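Cyclopropane mycolic acid synthase 3 (Mycobacterium tuberculosis, PDB 1L1E) probably catalyses cyclopropanation of the proximal double bond of alpha-mycolic acids, transferring a methylene group from S-adenosyl-L-methionine. Local coordinates at residues Met66-Gly72 and Val130-Ile136; Asn89-Leu95 and Ser115-Glu121. One frame throughout, in Å; residues are numbered along the deposited sequence.

Interaction 1: residues Met66-Gly72 and Val130-Ile136; sequences MTLLDIG and VDRIVSI. With SAH (S-adenosyl-L-homocysteine), chain D.
The guanidinium of R132 carries the terminal methyl of M66 on one face, with M66 CE 3.5 Å above the plane and offset toward the rim. At the edge, R132 NH1 donates within the guanidinium plane to D131 O (2.9 Å), although it reaches that oxygen from above the carbonyl plane. The bend of R132 at chi2 (-69°) turns the group back to make this bond, while NE is held by the O of L60. The carboxylate of D131 meets the other segment through OD2, whose anti lone pair receives T67 N at 2.9 Å; the same oxygen takes a proton from a water.

From this end onward, the two parallel strands are joined by backbone bonds: L69 N donates to R132 O, V134 N to L69 O at 2.9 Å, and I71 N to V134 O. On the face of L68 and D70, V134 CG1 packs against L68 CD1 (3.7 Å); on the other, L69 and I133 lie side by side. Where the strands end, G72 O and I136 O both accept from the amino N of S-adenosyl-L-homocysteine, each at 2.7 Å. This is the cofactor end of a Rossmann-like methyltransferase sheet, with the glycine-rich turn beginning at G72.

In the fold, 67-71 and 132-136 are adjacent central strands, flanked by 89-94 and 163-170 respectively. Helix 77-86 covers the face of L68 and D70, and helix 147-157 packs on I71 and I133.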
# COMPACT_ATOMS: atom_id res chain seq x y z
N MET A 66 -9.38 -1.37 20.89
CA MET A 66 -8.02 -0.89 20.62
C MET A 66 -8.08 0.24 19.60
O MET A 66 -9.11 0.46 18.96
CB MET A 66 -7.15 -1.99 19.99
CG MET A 66 -6.71 -3.15 20.88
SD MET A 66 -5.71 -4.30 19.85
CE MET A 66 -5.17 -5.47 21.11
N THR A 67 -6.96 0.94 19.44
CA THR A 67 -6.86 2.02 18.48
C THR A 67 -5.87 1.58 17.41
O THR A 67 -4.79 1.08 17.71
CB THR A 67 -6.34 3.33 19.13
OG1 THR A 67 -7.19 3.69 20.24
CG2 THR A 67 -6.33 4.47 18.12
N LEU A 68 -6.26 1.73 16.15
CA LEU A 68 -5.40 1.36 15.04
C LEU A 68 -5.05 2.60 14.23
O LEU A 68 -5.92 3.44 13.97
CB LEU A 68 -6.10 0.36 14.12
CG LEU A 68 -5.50 0.26 12.71
CD1 LEU A 68 -4.15 -0.47 12.77
CD2 LEU A 68 -6.48 -0.46 11.78
N LEU A 69 -3.78 2.72 13.87
CA LEU A 69 -3.29 3.82 13.05
C LEU A 69 -3.02 3.28 11.65
O LEU A 69 -2.30 2.28 11.49
CB LEU A 69 -1.97 4.38 13.61
CG LEU A 69 -1.25 5.36 12.67
CD1 LEU A 69 -2.07 6.61 12.47
CD2 LEU A 69 0.13 5.70 13.25
N ASP A 70 -3.59 3.94 10.65
CA ASP A 70 -3.37 3.55 9.26
C ASP A 70 -2.49 4.62 8.64
O ASP A 70 -2.94 5.74 8.43
CB ASP A 70 -4.68 3.53 8.47
CG ASP A 70 -4.50 2.95 7.07
OD1 ASP A 70 -3.43 3.17 6.46
OD2 ASP A 70 -5.43 2.28 6.56
N ILE A 71 -1.24 4.28 8.37
CA ILE A 71 -0.33 5.24 7.76
C ILE A 71 -0.42 5.19 6.25
O ILE A 71 0.02 4.23 5.62
CB ILE A 71 1.12 5.00 8.22
CG1 ILE A 71 1.20 5.20 9.74
CG2 ILE A 71 2.06 5.96 7.50
CD1 ILE A 71 2.62 5.19 10.32
N GLY A 72 -1.01 6.24 5.67
CA GLY A 72 -1.22 6.30 4.23
C GLY A 72 -2.49 5.54 3.93
O GLY A 72 -2.50 4.56 3.17
N VAL A 130 -0.79 4.66 20.07
CA VAL A 130 -1.80 3.79 19.46
C VAL A 130 -1.41 2.35 19.78
O VAL A 130 -0.27 2.09 20.15
CB VAL A 130 -1.90 3.97 17.93
CG1 VAL A 130 -2.28 5.40 17.60
CG2 VAL A 130 -0.58 3.58 17.26
N ASP A 131 -2.35 1.43 19.64
CA ASP A 131 -2.08 0.03 19.96
C ASP A 131 -1.40 -0.76 18.85
O ASP A 131 -0.54 -1.61 19.13
CB ASP A 131 -3.38 -0.69 20.34
CG ASP A 131 -3.98 -0.17 21.62
OD1 ASP A 131 -3.29 -0.21 22.67
OD2 ASP A 131 -5.15 0.28 21.58
N ARG A 132 -1.78 -0.48 17.61
CA ARG A 132 -1.25 -1.20 16.46
C ARG A 132 -1.16 -0.25 15.28
O ARG A 132 -1.77 0.82 15.29
CB ARG A 132 -2.19 -2.36 16.10
CG ARG A 132 -2.46 -3.35 17.23
CD ARG A 132 -1.22 -4.15 17.58
NE ARG A 132 -1.51 -5.30 18.44
CZ ARG A 132 -1.54 -5.26 19.77
NH1 ARG A 132 -1.31 -4.13 20.42
NH2 ARG A 132 -1.81 -6.36 20.45
N ILE A 133 -0.42 -0.66 14.26
CA ILE A 133 -0.23 0.15 13.06
C ILE A 133 -0.27 -0.71 11.81
O ILE A 133 0.19 -1.86 11.82
CB ILE A 133 1.13 0.88 13.09
CG1 ILE A 133 1.18 1.88 14.24
CG2 ILE A 133 1.39 1.61 11.76
CD1 ILE A 133 2.57 2.49 14.44
N VAL A 134 -0.83 -0.15 10.75
CA VAL A 134 -0.90 -0.83 9.47
C VAL A 134 -0.52 0.19 8.40
O VAL A 134 -0.99 1.34 8.44
CB VAL A 134 -2.34 -1.38 9.20
CG1 VAL A 134 -3.34 -0.21 9.13
CG2 VAL A 134 -2.35 -2.17 7.90
N SER A 135 0.33 -0.20 7.47
CA SER A 135 0.75 0.69 6.39
C SER A 135 0.86 -0.14 5.12
O SER A 135 1.72 -1.01 5.00
CB SER A 135 2.10 1.33 6.71
OG SER A 135 2.43 2.30 5.73
N ILE A 136 -0.03 0.13 4.17
CA ILE A 136 -0.08 -0.64 2.94
C ILE A 136 0.14 0.22 1.70
O ILE A 136 -0.70 1.05 1.37
CB ILE A 136 -1.45 -1.37 2.83
CG1 ILE A 136 -1.61 -2.34 4.00
CG2 ILE A 136 -1.54 -2.13 1.52
CD1 ILE A 136 -3.03 -2.90 4.12
N SAH D . -3.13 2.22 1.89
CA SAH D . -4.11 2.58 0.87
CB SAH D . -3.55 3.66 -0.07
CG SAH D . -2.24 3.33 -0.79
SD SAH D . -1.65 4.64 -1.87
C SAH D . -4.52 1.35 0.05
O SAH D . -4.02 0.26 0.34
OXT SAH D . -5.31 1.50 -0.89
C5' SAH D . -0.42 5.46 -0.80
C4' SAH D . -1.01 6.21 0.40
O4' SAH D . 0.01 6.61 1.36
C3' SAH D . -1.72 7.51 0.02
O3' SAH D . -2.87 7.65 0.88
C2' SAH D . -0.68 8.57 0.30
O2' SAH D . -1.27 9.87 0.41
C1' SAH D . -0.08 8.04 1.57
N9 SAH D . 1.25 8.61 1.90
C8 SAH D . 2.37 8.74 1.15
N7 SAH D . 3.41 9.27 1.72
C5 SAH D . 2.94 9.53 3.00
C6 SAH D . 3.54 10.10 4.17
N6 SAH D . 4.81 10.53 4.20
N1 SAH D . 2.76 10.21 5.30
C2 SAH D . 1.48 9.78 5.28
N3 SAH D . 0.81 9.22 4.25
C4 SAH D . 1.61 9.13 3.13
O HOH W 1 -6.50 2.55 22.27
O HOH W 2 -1.92 1.91 4.84

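Interaction 2: residues Asn89-Leu95 and Ser115-Glu121; sequences NVVGLTL and SRRVLLE. With SAH (S-adenosyl-L-homocysteine), chain D.
L93 and L119 lie side by side across two neighbouring parallel strands of a beta-alpha-beta crossover, in which helix 97-109 links 89-94 to 116-120. Their methyls meet at 3.7 Å between L93 CD2 and L119 CD1, and V91 CG1 extends the apolar patch on that face. V91 CG1 also lies over one face of the R117 guanidinium, 4.0 Å from R117 NH2, with V91 CG2 near the same nitrogen; a salt bridge from NH2 to E128 holds the arginine's far end.

Beneath these side chains the backbones alternate as donors and acceptors. G92 is gripped from both ends, its N donating to R117 O and its O receiving L119 N at 2.8 Å, nearly in line with the carbonyl. At the start of the pair, N89 OD1 takes S115 N at 3.0 Å on a lone pair in the carbonyl plane.

Farther out, V90 packs against F107 of the connecting helix and V118 against V103, while F126 covers V91 and L93. At the C-terminal end of 89-95, T94 OG1, positioned by S96 N, bonds only weakly to the ribose of S-adenosyl-L-homocysteine. The firmer ribose contact is the backbone one: L95 N donates to the ligand's O2' at 3.2 Å, and L95 CD1 touches the adenine at C5, 3.5 Å away.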
# COMPACT_ATOMS: atom_id res chain seq x y z
N ASN A 89 -11.10 1.26 17.20
CA ASN A 89 -11.11 2.70 16.95
C ASN A 89 -9.99 2.89 15.93
O ASN A 89 -9.03 2.12 15.91
CB ASN A 89 -10.77 3.47 18.24
CG ASN A 89 -11.69 3.11 19.39
OD1 ASN A 89 -12.87 3.48 19.40
ND2 ASN A 89 -11.16 2.39 20.37
N VAL A 90 -10.10 3.91 15.08
CA VAL A 90 -9.07 4.14 14.07
C VAL A 90 -8.65 5.59 13.88
O VAL A 90 -9.30 6.53 14.34
CB VAL A 90 -9.52 3.59 12.67
CG1 VAL A 90 -9.85 2.10 12.77
CG2 VAL A 90 -10.74 4.34 12.17
N VAL A 91 -7.52 5.76 13.19
CA VAL A 91 -6.97 7.07 12.87
C VAL A 91 -6.15 6.82 11.61
O VAL A 91 -5.37 5.87 11.54
CB VAL A 91 -6.02 7.61 13.97
CG1 VAL A 91 -5.44 8.95 13.55
CG2 VAL A 91 -6.77 7.77 15.28
N GLY A 92 -6.33 7.66 10.60
CA GLY A 92 -5.59 7.48 9.38
C GLY A 92 -4.91 8.75 8.90
O GLY A 92 -5.47 9.84 9.00
N LEU A 93 -3.70 8.60 8.39
CA LEU A 93 -2.95 9.73 7.87
C LEU A 93 -2.83 9.56 6.37
O LEU A 93 -2.67 8.44 5.88
CB LEU A 93 -1.55 9.79 8.47
CG LEU A 93 -1.50 9.52 9.97
CD1 LEU A 93 -0.05 9.52 10.45
CD2 LEU A 93 -2.33 10.56 10.68
N THR A 94 -2.94 10.68 5.66
CA THR A 94 -2.81 10.71 4.21
C THR A 94 -2.29 12.09 3.81
O THR A 94 -2.46 13.06 4.56
CB THR A 94 -4.17 10.49 3.51
OG1 THR A 94 -4.04 10.80 2.12
CG2 THR A 94 -5.27 11.37 4.13
N LEU A 95 -1.65 12.16 2.64
CA LEU A 95 -1.12 13.40 2.09
C LEU A 95 -2.05 13.89 0.98
O LEU A 95 -1.81 14.92 0.36
CB LEU A 95 0.27 13.18 1.48
CG LEU A 95 1.43 12.78 2.39
CD1 LEU A 95 2.73 12.68 1.58
CD2 LEU A 95 1.59 13.83 3.48
N SER A 115 -14.40 5.51 17.77
CA SER A 115 -13.80 6.79 17.39
C SER A 115 -13.14 6.63 16.04
O SER A 115 -12.50 5.62 15.78
CB SER A 115 -12.75 7.21 18.43
OG SER A 115 -12.10 8.40 18.02
N ARG A 116 -13.31 7.63 15.18
CA ARG A 116 -12.72 7.57 13.85
C ARG A 116 -12.18 8.92 13.45
O ARG A 116 -12.90 9.91 13.42
CB ARG A 116 -13.77 7.06 12.85
CG ARG A 116 -15.18 7.63 13.01
CD ARG A 116 -16.21 6.74 12.31
NE ARG A 116 -17.57 7.30 12.33
CZ ARG A 116 -18.31 7.47 13.42
NH1 ARG A 116 -17.85 7.14 14.61
NH2 ARG A 116 -19.53 7.98 13.30
N ARG A 117 -10.88 8.95 13.13
CA ARG A 117 -10.22 10.18 12.74
C ARG A 117 -9.34 10.04 11.52
O ARG A 117 -8.66 9.04 11.34
CB ARG A 117 -9.36 10.72 13.89
CG ARG A 117 -10.03 11.71 14.82
CD ARG A 117 -8.94 12.54 15.51
NE ARG A 117 -7.95 11.67 16.13
CZ ARG A 117 -6.68 12.00 16.37
NH1 ARG A 117 -6.22 13.21 16.05
NH2 ARG A 117 -5.87 11.12 16.93
N VAL A 118 -9.36 11.06 10.67
CA VAL A 118 -8.53 11.09 9.47
C VAL A 118 -7.80 12.42 9.51
O VAL A 118 -8.39 13.45 9.83
CB VAL A 118 -9.38 10.98 8.17
CG1 VAL A 118 -10.27 12.19 8.01
CG2 VAL A 118 -8.46 10.83 6.97
N LEU A 119 -6.51 12.41 9.21
CA LEU A 119 -5.72 13.63 9.25
C LEU A 119 -4.87 13.83 7.99
O LEU A 119 -4.19 12.92 7.53
CB LEU A 119 -4.80 13.61 10.48
CG LEU A 119 -5.41 13.31 11.86
CD1 LEU A 119 -4.32 12.83 12.80
CD2 LEU A 119 -6.10 14.56 12.41
N LEU A 120 -4.94 15.04 7.44
CA LEU A 120 -4.17 15.38 6.26
C LEU A 120 -2.77 15.80 6.73
O LEU A 120 -2.50 17.00 6.88
CB LEU A 120 -4.84 16.54 5.52
CG LEU A 120 -4.09 17.00 4.27
CD1 LEU A 120 -4.24 15.96 3.17
CD2 LEU A 120 -4.63 18.34 3.82
N GLU A 121 -1.90 14.83 6.96
CA GLU A 121 -0.54 15.11 7.41
C GLU A 121 0.31 13.86 7.29
O GLU A 121 -0.22 12.75 7.28
CB GLU A 121 -0.56 15.57 8.87
CG GLU A 121 -0.75 14.42 9.86
CD GLU A 121 -0.91 14.89 11.30
OE1 GLU A 121 -0.81 14.03 12.20
OE2 GLU A 121 -1.13 16.10 11.52
N SAH D . -3.13 2.22 1.89
CA SAH D . -4.11 2.58 0.87
CB SAH D . -3.55 3.66 -0.07
CG SAH D . -2.24 3.33 -0.79
SD SAH D . -1.65 4.64 -1.87
C SAH D . -4.52 1.35 0.05
O SAH D . -4.02 0.26 0.34
OXT SAH D . -5.31 1.50 -0.89
C5' SAH D . -0.42 5.46 -0.80
C4' SAH D . -1.01 6.21 0.40
O4' SAH D . 0.01 6.61 1.36
C3' SAH D . -1.72 7.51 0.02
O3' SAH D . -2.87 7.65 0.88
C2' SAH D . -0.68 8.57 0.30
O2' SAH D . -1.27 9.87 0.41
C1' SAH D . -0.08 8.04 1.57
N9 SAH D . 1.25 8.61 1.90
C8 SAH D . 2.37 8.74 1.15
N7 SAH D . 3.41 9.27 1.72
C5 SAH D . 2.94 9.53 3.00
C6 SAH D . 3.54 10.10 4.17
N6 SAH D . 4.81 10.53 4.20
N1 SAH D . 2.76 10.21 5.30
C2 SAH D . 1.48 9.78 5.28
N3 SAH D . 0.81 9.22 4.25
C4 SAH D . 1.61 9.13 3.13
O HOH W 3 -9.83 7.17 16.70

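Interactions 1 and 2 illustrate how one parallel sheet builds a cofactor site from successive strand ends. Their centres lie about 9 Å apart, and strands 67-71 and 89-94 are neighbours, giving the order 116-120, 89-94, 67-71, 132-136, with 116-120 outermost. Along the chain, interaction 2 is nested inside the loop closed by interaction 1. Probable hydrogen bonds pair M66 O with N89 N and G72 N with L93 O, joining the two pairs near both ends. Both reach S-adenosyl-L-homocysteine at their C-terminal ends: 66-72 and 130-136 take its amino group, whereas 89-95 meets its ribose and adenine, so each contributes a different part of a pocket that Y33, S34, E124 and others complete.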